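Local atomic coordinates of DUF3829 family protein (Bacteroides vulgatus, PDB entry 4YJW), a protein that is of unknown function but is probably an exported, membrane-attached lipoprotein with an all-alpha fold. Residues L45-P50 and K125-E130; D52-V57 and E101-Y106. All coordinates share one frame; numbering follows the deposited sequence.

Overall arrangement
Both contacts hold the long loop between helix 35-44 and helix 64-71 against the helices of this all-alpha chain, about 19 to 20 Å from its centre and on the same side of it. Contact 1 joins the start of the loop, 45-50, to helix 121-159; contact 2 joins the following residues, 52-57, to helix 79-111. Along the chain the order is 45-50, 52-57, 101-106, 125-130, so the segments of contact 2 fall between those of contact 1. Their centres lie about 10 Å apart, and the two helices are bridged directly by probable hydrogen bonds from R127 to Y106 and between E130 and N102, making one continuous region of loop and helix packing.

Contact 1: residues L45-P50 and K125-E130; sequences LDQKMP and KIRKEE
R127 reaches from helix 121-159 to the loop and gives its NE hydrogen to the carbonyl oxygen of L45, with R127 NE 2.8 Å from L45 O. The donor lies nearly along the C=O axis, and the N-H...O angle of 149° leaves the bond moderately bent. An arginine suits this place because its chain, extended from CG to NE, spans the gap while its aliphatic part runs past L45; CG of R127 comes 4.2 Å from CB of L45. Over one face of the guanidinium, offset toward the rim, sits Q47, whose CG is 3.6 Å from R127 NH1. The Q47 chain bends at chi2 (88°), laying its amide plane 27° from the guanidinium in a stacked arrangement.

Next to the polar group L45 turns its branched end to the helix. Its CD1 meets the methylenes of E130, 3.5 Å from CB, while CD2 touches CG2 of I126 at 4.0 Å; a leucine can serve both neighbours with its two methyls. E130 is buried, yet its carboxylate is directed elsewhere, OE1 taking a hydrogen bond from N102.

The other two nitrogens are held from outside the segments: D124 forms a salt bridge with NH1, and the Y106 hydroxyl is hydrogen-bonded to NH2. An alanine in place of R127 would probably loosen the loop, because the bond to L45 O, the flat group that Q47 stacks on, the salt bridge to D124 and the link to Y106 would all go. OD2 of D46 accepts from the backbone N of K48 at 3.0 Å, while M49 N bonds to D46 O. This is a type I turn, D46-M49, overlapped at its start by an Asx turn and packed, just after helix 35-44, on helix 121-159 of an all-alpha fold.

Contact 2: residues D52-V57 and E101-Y106; sequences DSLPVV and ENYKTY
The ring of Y103 meets the loop with its hydroxyl end: the carbonyl oxygen of P55 lies at the ring edge, in its plane, and V57 comes in obliquely. The second ring, that of Y106, is likewise approached obliquely, by CD1 of L54 at its CE2 atom, 4.1 Å away. Both tyrosines have CG anti to the backbone N (chi1 177° in each), which swings the rings out from helix 79-111.

The hydroxyl of Y103 donates to P55, its OH 2.7 Å from P55 O, in the plane of the carbonyl and on a lone pair. A tyrosine fits here because it carries a donor at the tip of a long apolar ring. Proline, lacking an N-H, still offers its carbonyl, and its ring CD approaches Y103 OH to 3.3 Å; CB of L54 closes on the same oxygen at 3.7 Å. V57 CG2 lies 3.9 Å from Y103 CE2, with the valine chain crossing the tyrosine at about a right angle.

After the 3-10 turn that ends at S53, the loop is extended over 54-57, running alongside helix 79-111 of an all-alpha fold, in the opposite direction, its apolar residues turned inward at L54 and V57. Y44 of helix 35-44 touches both P55 and Y103, so the ring is packed between loop and helices.

The backbone carbonyl of L54 accepts a hydrogen bond from NE of R107, and its side chain also packs on M110, one turn beyond Y106. The hydroxyl of Y106 is hydrogen-bonded to NH2 of R127, while the ring itself rests on A123 and I126 of helix 121-159.

Contact 1: residues L45-P50 and K125-E130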
ATOM      1  N   LEU A  45      -4.587   0.587  18.372  1.00 12.09           N
ATOM      2  CA  LEU A  45      -6.032   0.330  18.329  1.00 11.65           C
ATOM      3  C   LEU A  45      -6.484  -0.596  19.472  1.00 15.47           C
ATOM      4  O   LEU A  45      -7.700  -0.819  19.653  1.00 14.51           O
ATOM      5  CB  LEU A  45      -6.400  -0.297  16.972  1.00 12.12           C
ATOM      6  CG  LEU A  45      -6.210   0.575  15.744  1.00 16.09           C
ATOM      7  CD1 LEU A  45      -6.203  -0.305  14.497  1.00 18.73           C
ATOM      8  CD2 LEU A  45      -7.338   1.595  15.603  1.00 15.99           C
ATOM      9  N   ASP A  46      -5.521  -1.124  20.262  1.00 12.12           N
ATOM     10  CA  ASP A  46      -5.856  -2.044  21.352  1.00 12.93           C
ATOM     11  C   ASP A  46      -6.780  -1.416  22.394  1.00 15.97           C
ATOM     12  O   ASP A  46      -6.660  -0.245  22.738  1.00 15.04           O
ATOM     13  CB  ASP A  46      -4.594  -2.572  22.054  1.00 14.75           C
ATOM     14  CG  ASP A  46      -4.922  -3.733  22.971  1.00 16.79           C
ATOM     15  OD1 ASP A  46      -5.273  -4.812  22.455  1.00 18.88           O
ATOM     16  OD2 ASP A  46      -4.950  -3.525  24.197  1.00 16.33           O
ATOM     17  N   GLN A  47      -7.714  -2.222  22.884  1.00 14.99           N
ATOM     18  CA  GLN A  47      -8.732  -1.844  23.861  1.00 15.51           C
ATOM     19  C   GLN A  47      -8.131  -1.316  25.178  1.00 18.59           C
ATOM     20  O   GLN A  47      -8.777  -0.533  25.866  1.00 17.75           O
ATOM     21  CB  GLN A  47      -9.608  -3.085  24.163  1.00 16.52           C
ATOM     22  CG  GLN A  47     -10.463  -3.560  22.959  1.00 19.65           C
ATOM     23  CD  GLN A  47      -9.809  -4.547  22.004  1.00 22.10           C
ATOM     24  OE1 GLN A  47      -8.576  -4.635  21.871  1.00 17.74           O
ATOM     25  NE2 GLN A  47     -10.630  -5.233  21.210  1.00 17.19           N
ATOM     26  N   LYS A  48      -6.915  -1.764  25.537  1.00 15.37           N
ATOM     27  CA  LYS A  48      -6.284  -1.379  26.814  1.00 16.55           C
ATOM     28  C   LYS A  48      -5.327  -0.179  26.680  1.00 20.79           C
ATOM     29  O   LYS A  48      -4.733   0.246  27.676  1.00 20.19           O
ATOM     30  CB  LYS A  48      -5.545  -2.569  27.426  1.00 19.78           C
ATOM     31  CG  LYS A  48      -6.500  -3.648  27.948  1.00 36.17           C
ATOM     32  CD  LYS A  48      -5.743  -4.823  28.542  1.00 50.58           C
ATOM     33  CE  LYS A  48      -6.668  -5.917  29.018  1.00 67.17           C
ATOM     34  NZ  LYS A  48      -5.912  -7.071  29.581  1.00 80.44           N
HETATM   35  N   MSE A  49      -5.190   0.374  25.470  1.00 15.86           N
HETATM   36  CA  MSE A  49      -4.362   1.564  25.294  1.00 15.25           C
HETATM   37  C   MSE A  49      -4.991   2.762  26.027  1.00 20.63           C
HETATM   38  O   MSE A  49      -6.174   3.036  25.799  1.00 21.25           O
HETATM   39  CB  MSE A  49      -4.213   1.928  23.812  1.00 15.83           C
HETATM   40  CG  MSE A  49      -3.130   1.192  23.095  1.00 21.59           C
HETATM   41 SE   MSE A  49      -1.367   1.789  23.683  0.75 27.85          SE
HETATM   42  CE  MSE A  49      -1.372   3.602  23.181  1.00 23.01           C
ATOM     43  N   PRO A  50      -4.256   3.482  26.905  1.00 17.67           N
ATOM     44  CA  PRO A  50      -4.833   4.716  27.472  1.00 17.23           C
ATOM     45  C   PRO A  50      -5.198   5.671  26.323  1.00 20.42           C
ATOM     46  O   PRO A  50      -4.423   5.860  25.379  1.00 18.14           O
ATOM     47  CB  PRO A  50      -3.702   5.275  28.347  1.00 20.37           C
ATOM     48  CG  PRO A  50      -2.759   4.119  28.568  1.00 24.80           C
ATOM     49  CD  PRO A  50      -2.844   3.310  27.314  1.00 19.58           C
ATOM     50  N   LYS A 125     -15.784  -1.479  14.882  1.00 17.56           N
ATOM     51  CA  LYS A 125     -15.869  -1.499  13.407  1.00 18.62           C
ATOM     52  C   LYS A 125     -14.491  -1.187  12.802  1.00 17.97           C
ATOM     53  O   LYS A 125     -14.046  -1.851  11.859  1.00 17.64           O
ATOM     54  CB  LYS A 125     -16.914  -0.469  12.943  1.00 23.53           C
ATOM     55  CG  LYS A 125     -17.140  -0.439  11.432  1.00 33.18           C
ATOM     56  CD  LYS A 125     -18.313   0.480  11.083  1.00 43.68           C
ATOM     57  CE  LYS A 125     -18.513   0.637   9.587  1.00 52.86           C
ATOM     58  NZ  LYS A 125     -19.103  -0.579   8.971  1.00 60.09           N
ATOM     59  N   ILE A 126     -13.829  -0.148  13.337  1.00 13.08           N
ATOM     60  CA  ILE A 126     -12.511   0.282  12.868  1.00 13.92           C
ATOM     61  C   ILE A 126     -11.470  -0.803  13.161  1.00 16.77           C
ATOM     62  O   ILE A 126     -10.685  -1.131  12.269  1.00 14.97           O
ATOM     63  CB  ILE A 126     -12.097   1.663  13.474  1.00 15.54           C
ATOM     64  CG1 ILE A 126     -12.966   2.790  12.857  1.00 17.36           C
ATOM     65  CG2 ILE A 126     -10.581   1.932  13.231  1.00 14.46           C
ATOM     66  CD1 ILE A 126     -12.802   4.246  13.489  1.00 22.99           C
ATOM     67  N   ARG A 127     -11.478  -1.387  14.367  1.00 14.75           N
ATOM     68  CA  ARG A 127     -10.490  -2.455  14.687  1.00 13.98           C
ATOM     69  C   ARG A 127     -10.588  -3.615  13.692  1.00 17.11           C
ATOM     70  O   ARG A 127      -9.563  -4.124  13.225  1.00 15.73           O
ATOM     71  CB  ARG A 127     -10.699  -2.989  16.125  1.00 14.90           C
ATOM     72  CG  ARG A 127     -10.258  -1.977  17.187  1.00 13.91           C
ATOM     73  CD  ARG A 127     -10.851  -2.333  18.538  1.00 16.65           C
ATOM     74  NE  ARG A 127     -10.487  -1.293  19.497  1.00 15.34           N
ATOM     75  CZ  ARG A 127     -11.230  -0.905  20.519  1.00 17.61           C
ATOM     76  NH1 ARG A 127     -12.414  -1.477  20.751  1.00 15.59           N
ATOM     77  NH2 ARG A 127     -10.794   0.040  21.337  1.00 15.69           N
ATOM     78  N   LYS A 128     -11.811  -4.067  13.387  1.00 15.21           N
ATOM     79  CA  LYS A 128     -11.976  -5.198  12.473  1.00 14.65           C
ATOM     80  C   LYS A 128     -11.467  -4.854  11.062  1.00 19.07           C
ATOM     81  O   LYS A 128     -10.783  -5.661  10.420  1.00 19.55           O
ATOM     82  CB  LYS A 128     -13.452  -5.636  12.421  1.00 17.29           C
ATOM     83  CG  LYS A 128     -13.959  -6.285  13.729  1.00 18.21           C
ATOM     84  CD  LYS A 128     -15.392  -6.817  13.539  1.00 25.60           C
ATOM     85  CE  LYS A 128     -16.416  -5.709  13.557  1.00 20.40           C
ATOM     86  NZ  LYS A 128     -17.805  -6.249  13.544  1.00 20.21           N
ATOM     87  N   GLU A 129     -11.792  -3.653  10.589  1.00 16.87           N
ATOM     88  CA  GLU A 129     -11.428  -3.200   9.243  1.00 17.68           C
ATOM     89  C   GLU A 129      -9.931  -2.973   9.136  1.00 19.14           C
ATOM     90  O   GLU A 129      -9.334  -3.364   8.131  1.00 19.16           O
ATOM     91  CB  GLU A 129     -12.195  -1.931   8.889  1.00 20.17           C
ATOM     92  CG  GLU A 129     -12.017  -1.465   7.443  1.00 36.16           C
ATOM     93  CD  GLU A 129     -12.522  -2.341   6.306  1.00 62.66           C
ATOM     94  OE1 GLU A 129     -13.475  -3.129   6.514  1.00 55.90           O
ATOM     95  OE2 GLU A 129     -11.980  -2.200   5.185  1.00 54.59           O
ATOM     96  N   GLU A 130      -9.316  -2.394  10.181  1.00 15.03           N
ATOM     97  CA  GLU A 130      -7.859  -2.153  10.187  1.00 13.57           C
ATOM     98  C   GLU A 130      -7.091  -3.470  10.127  1.00 17.67           C
ATOM     99  O   GLU A 130      -6.056  -3.537   9.461  1.00 17.65           O
ATOM    100  CB  GLU A 130      -7.437  -1.335  11.423  1.00 13.26           C
ATOM    101  CG  GLU A 130      -7.968   0.086  11.397  1.00 13.07           C
ATOM    102  CD  GLU A 130      -7.321   0.943  10.333  1.00 19.35           C
ATOM    103  OE1 GLU A 130      -7.770   0.867   9.168  1.00 15.93           O
ATOM    104  OE2 GLU A 130      -6.411   1.729  10.676  1.00 14.08           O
TER

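Contact 2: residues D52-V57 and E101-Y106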
ATOM      1  N   ASP A  52      -5.447   8.914  26.195  1.00 17.47           N
ATOM      2  CA  ASP A  52      -4.574  10.102  26.079  1.00 18.34           C
ATOM      3  C   ASP A  52      -3.163   9.761  25.555  1.00 21.77           C
ATOM      4  O   ASP A  52      -2.406  10.669  25.186  1.00 21.56           O
ATOM      5  CB  ASP A  52      -4.504  10.849  27.426  1.00 21.09           C
ATOM      6  CG  ASP A  52      -5.836  11.505  27.771  1.00 33.51           C
ATOM      7  OD1 ASP A  52      -6.649  11.750  26.833  1.00 34.62           O
ATOM      8  OD2 ASP A  52      -6.091  11.724  28.969  1.00 42.42           O
ATOM      9  N   SER A  53      -2.844   8.457  25.452  1.00 16.60           N
ATOM     10  CA  SER A  53      -1.542   8.005  24.938  1.00 17.23           C
ATOM     11  C   SER A  53      -1.525   7.793  23.412  1.00 20.21           C
ATOM     12  O   SER A  53      -0.448   7.552  22.867  1.00 19.90           O
ATOM     13  CB  SER A  53      -1.141   6.694  25.612  1.00 19.14           C
ATOM     14  OG  SER A  53      -0.910   6.935  26.990  1.00 24.94           O
ATOM     15  N   LEU A  54      -2.691   7.849  22.730  1.00 13.83           N
ATOM     16  CA  LEU A  54      -2.765   7.569  21.289  1.00 12.52           C
ATOM     17  C   LEU A  54      -1.972   8.606  20.482  1.00 16.70           C
ATOM     18  O   LEU A  54      -2.294   9.794  20.526  1.00 15.83           O
ATOM     19  CB  LEU A  54      -4.227   7.503  20.792  1.00 11.55           C
ATOM     20  CG  LEU A  54      -5.143   6.510  21.509  1.00 16.09           C
ATOM     21  CD1 LEU A  54      -6.601   6.680  21.059  1.00 15.60           C
ATOM     22  CD2 LEU A  54      -4.679   5.072  21.306  1.00 18.03           C
ATOM     23  N   PRO A  55      -0.901   8.212  19.766  1.00 15.50           N
ATOM     24  CA  PRO A  55      -0.127   9.229  19.050  1.00 15.21           C
ATOM     25  C   PRO A  55      -0.640   9.481  17.638  1.00 17.60           C
ATOM     26  O   PRO A  55      -1.342   8.650  17.072  1.00 15.68           O
ATOM     27  CB  PRO A  55       1.279   8.631  19.024  1.00 17.39           C
ATOM     28  CG  PRO A  55       1.048   7.147  18.943  1.00 21.24           C
ATOM     29  CD  PRO A  55      -0.294   6.863  19.624  1.00 17.37           C
ATOM     30  N   VAL A  56      -0.241  10.606  17.048  1.00 14.95           N
ATOM     31  CA  VAL A  56      -0.570  10.874  15.641  1.00 14.75           C
ATOM     32  C   VAL A  56       0.351   9.977  14.801  1.00 17.03           C
ATOM     33  O   VAL A  56       1.556   9.901  15.072  1.00 15.54           O
ATOM     34  CB  VAL A  56      -0.379  12.376  15.280  1.00 20.11           C
ATOM     35  CG1 VAL A  56      -0.428  12.602  13.761  1.00 20.55           C
ATOM     36  CG2 VAL A  56      -1.417  13.237  15.986  1.00 20.17           C
ATOM     37  N   VAL A  57      -0.203   9.308  13.796  1.00 15.48           N
ATOM     38  CA  VAL A  57       0.601   8.482  12.872  1.00 13.80           C
ATOM     39  C   VAL A  57       0.207   8.923  11.473  1.00 18.21           C
ATOM     40  O   VAL A  57      -0.868   8.567  11.018  1.00 16.35           O
ATOM     41  CB  VAL A  57       0.454   6.951  13.083  1.00 15.82           C
ATOM     42  CG1 VAL A  57       1.385   6.229  12.111  1.00 15.93           C
ATOM     43  CG2 VAL A  57       0.820   6.575  14.537  1.00 15.33           C
ATOM     44  N   GLU A 101      -6.320   6.871   7.427  1.00 14.66           N
ATOM     45  CA  GLU A 101      -7.466   7.740   7.742  1.00 14.68           C
ATOM     46  C   GLU A 101      -8.336   7.122   8.857  1.00 16.33           C
ATOM     47  O   GLU A 101      -8.840   7.863   9.706  1.00 14.81           O
ATOM     48  CB  GLU A 101      -8.325   8.029   6.498  1.00 17.97           C
ATOM     49  CG  GLU A 101      -7.675   9.065   5.570  1.00 27.15           C
ATOM     50  CD  GLU A 101      -7.443  10.460   6.139  1.00 43.97           C
ATOM     51  OE1 GLU A 101      -8.290  10.936   6.926  1.00 26.07           O
ATOM     52  OE2 GLU A 101      -6.432  11.096   5.769  1.00 35.98           O
ATOM     53  N   ASN A 102      -8.553   5.778   8.825  1.00 13.44           N
ATOM     54  CA  ASN A 102      -9.340   5.096   9.869  1.00 13.28           C
ATOM     55  C   ASN A 102      -8.690   5.298  11.233  1.00 14.00           C
ATOM     56  O   ASN A 102      -9.405   5.526  12.206  1.00 12.82           O
ATOM     57  CB  ASN A 102      -9.481   3.592   9.583  1.00 15.20           C
ATOM     58  CG  ASN A 102     -10.473   3.249   8.511  1.00 18.79           C
ATOM     59  OD1 ASN A 102     -11.319   4.064   8.125  1.00 22.62           O
ATOM     60  ND2 ASN A 102     -10.375   2.025   7.977  1.00 19.77           N
ATOM     61  N   TYR A 103      -7.352   5.214  11.307  1.00 10.91           N
ATOM     62  CA  TYR A 103      -6.649   5.418  12.589  1.00 12.10           C
ATOM     63  C   TYR A 103      -6.806   6.882  13.046  1.00 14.70           C
ATOM     64  O   TYR A 103      -7.042   7.134  14.226  1.00 12.63           O
ATOM     65  CB  TYR A 103      -5.164   5.034  12.519  1.00 13.05           C
ATOM     66  CG  TYR A 103      -4.454   5.331  13.825  1.00 13.00           C
ATOM     67  CD1 TYR A 103      -4.809   4.660  14.999  1.00 13.83           C
ATOM     68  CD2 TYR A 103      -3.590   6.419  13.936  1.00 13.74           C
ATOM     69  CE1 TYR A 103      -4.284   5.029  16.237  1.00 12.77           C
ATOM     70  CE2 TYR A 103      -3.024   6.774  15.169  1.00 15.06           C
ATOM     71  CZ  TYR A 103      -3.380   6.078  16.316  1.00 13.84           C
ATOM     72  OH  TYR A 103      -2.858   6.443  17.535  1.00 15.48           O
ATOM     73  N   LYS A 104      -6.699   7.837  12.122  1.00 12.24           N
ATOM     74  CA  LYS A 104      -6.912   9.260  12.490  1.00 11.89           C
ATOM     75  C   LYS A 104      -8.332   9.436  13.089  1.00 16.25           C
ATOM     76  O   LYS A 104      -8.478   9.991  14.168  1.00 15.15           O
ATOM     77  CB  LYS A 104      -6.699  10.163  11.260  1.00 15.22           C
ATOM     78  CG  LYS A 104      -7.101  11.621  11.526  1.00 20.08           C
ATOM     79  CD  LYS A 104      -6.790  12.520  10.310  1.00 23.69           C
ATOM     80  CE  LYS A 104      -7.443  13.869  10.481  1.00 28.57           C
ATOM     81  NZ  LYS A 104      -7.117  14.767   9.341  1.00 34.29           N
ATOM     82  N   THR A 105      -9.359   8.919  12.409  1.00 14.90           N
ATOM     83  CA  THR A 105     -10.756   8.965  12.877  1.00 14.57           C
ATOM     84  C   THR A 105     -10.862   8.353  14.264  1.00 16.90           C
ATOM     85  O   THR A 105     -11.456   8.953  15.157  1.00 15.77           O
ATOM     86  CB  THR A 105     -11.660   8.229  11.892  1.00 18.43           C
ATOM     87  OG1 THR A 105     -11.551   8.898  10.651  1.00 18.00           O
ATOM     88  CG2 THR A 105     -13.126   8.225  12.322  1.00 18.92           C
ATOM     89  N   TYR A 106     -10.326   7.138  14.412  1.00 12.24           N
ATOM     90  CA  TYR A 106     -10.333   6.397  15.669  1.00 11.60           C
ATOM     91  C   TYR A 106      -9.733   7.240  16.789  1.00 13.62           C
ATOM     92  O   TYR A 106     -10.350   7.362  17.834  1.00 12.77           O
ATOM     93  CB  TYR A 106      -9.546   5.078  15.507  1.00 11.84           C
ATOM     94  CG  TYR A 106      -9.440   4.283  16.793  1.00 12.94           C
ATOM     95  CD1 TYR A 106     -10.411   3.340  17.137  1.00 15.67           C
ATOM     96  CD2 TYR A 106      -8.338   4.425  17.635  1.00 13.45           C
ATOM     97  CE1 TYR A 106     -10.305   2.589  18.310  1.00 15.11           C
ATOM     98  CE2 TYR A 106      -8.231   3.690  18.819  1.00 13.62           C
ATOM     99  CZ  TYR A 106      -9.211   2.766  19.142  1.00 15.70           C
ATOM    100  OH  TYR A 106      -9.114   2.047  20.317  1.00 14.99           O
TER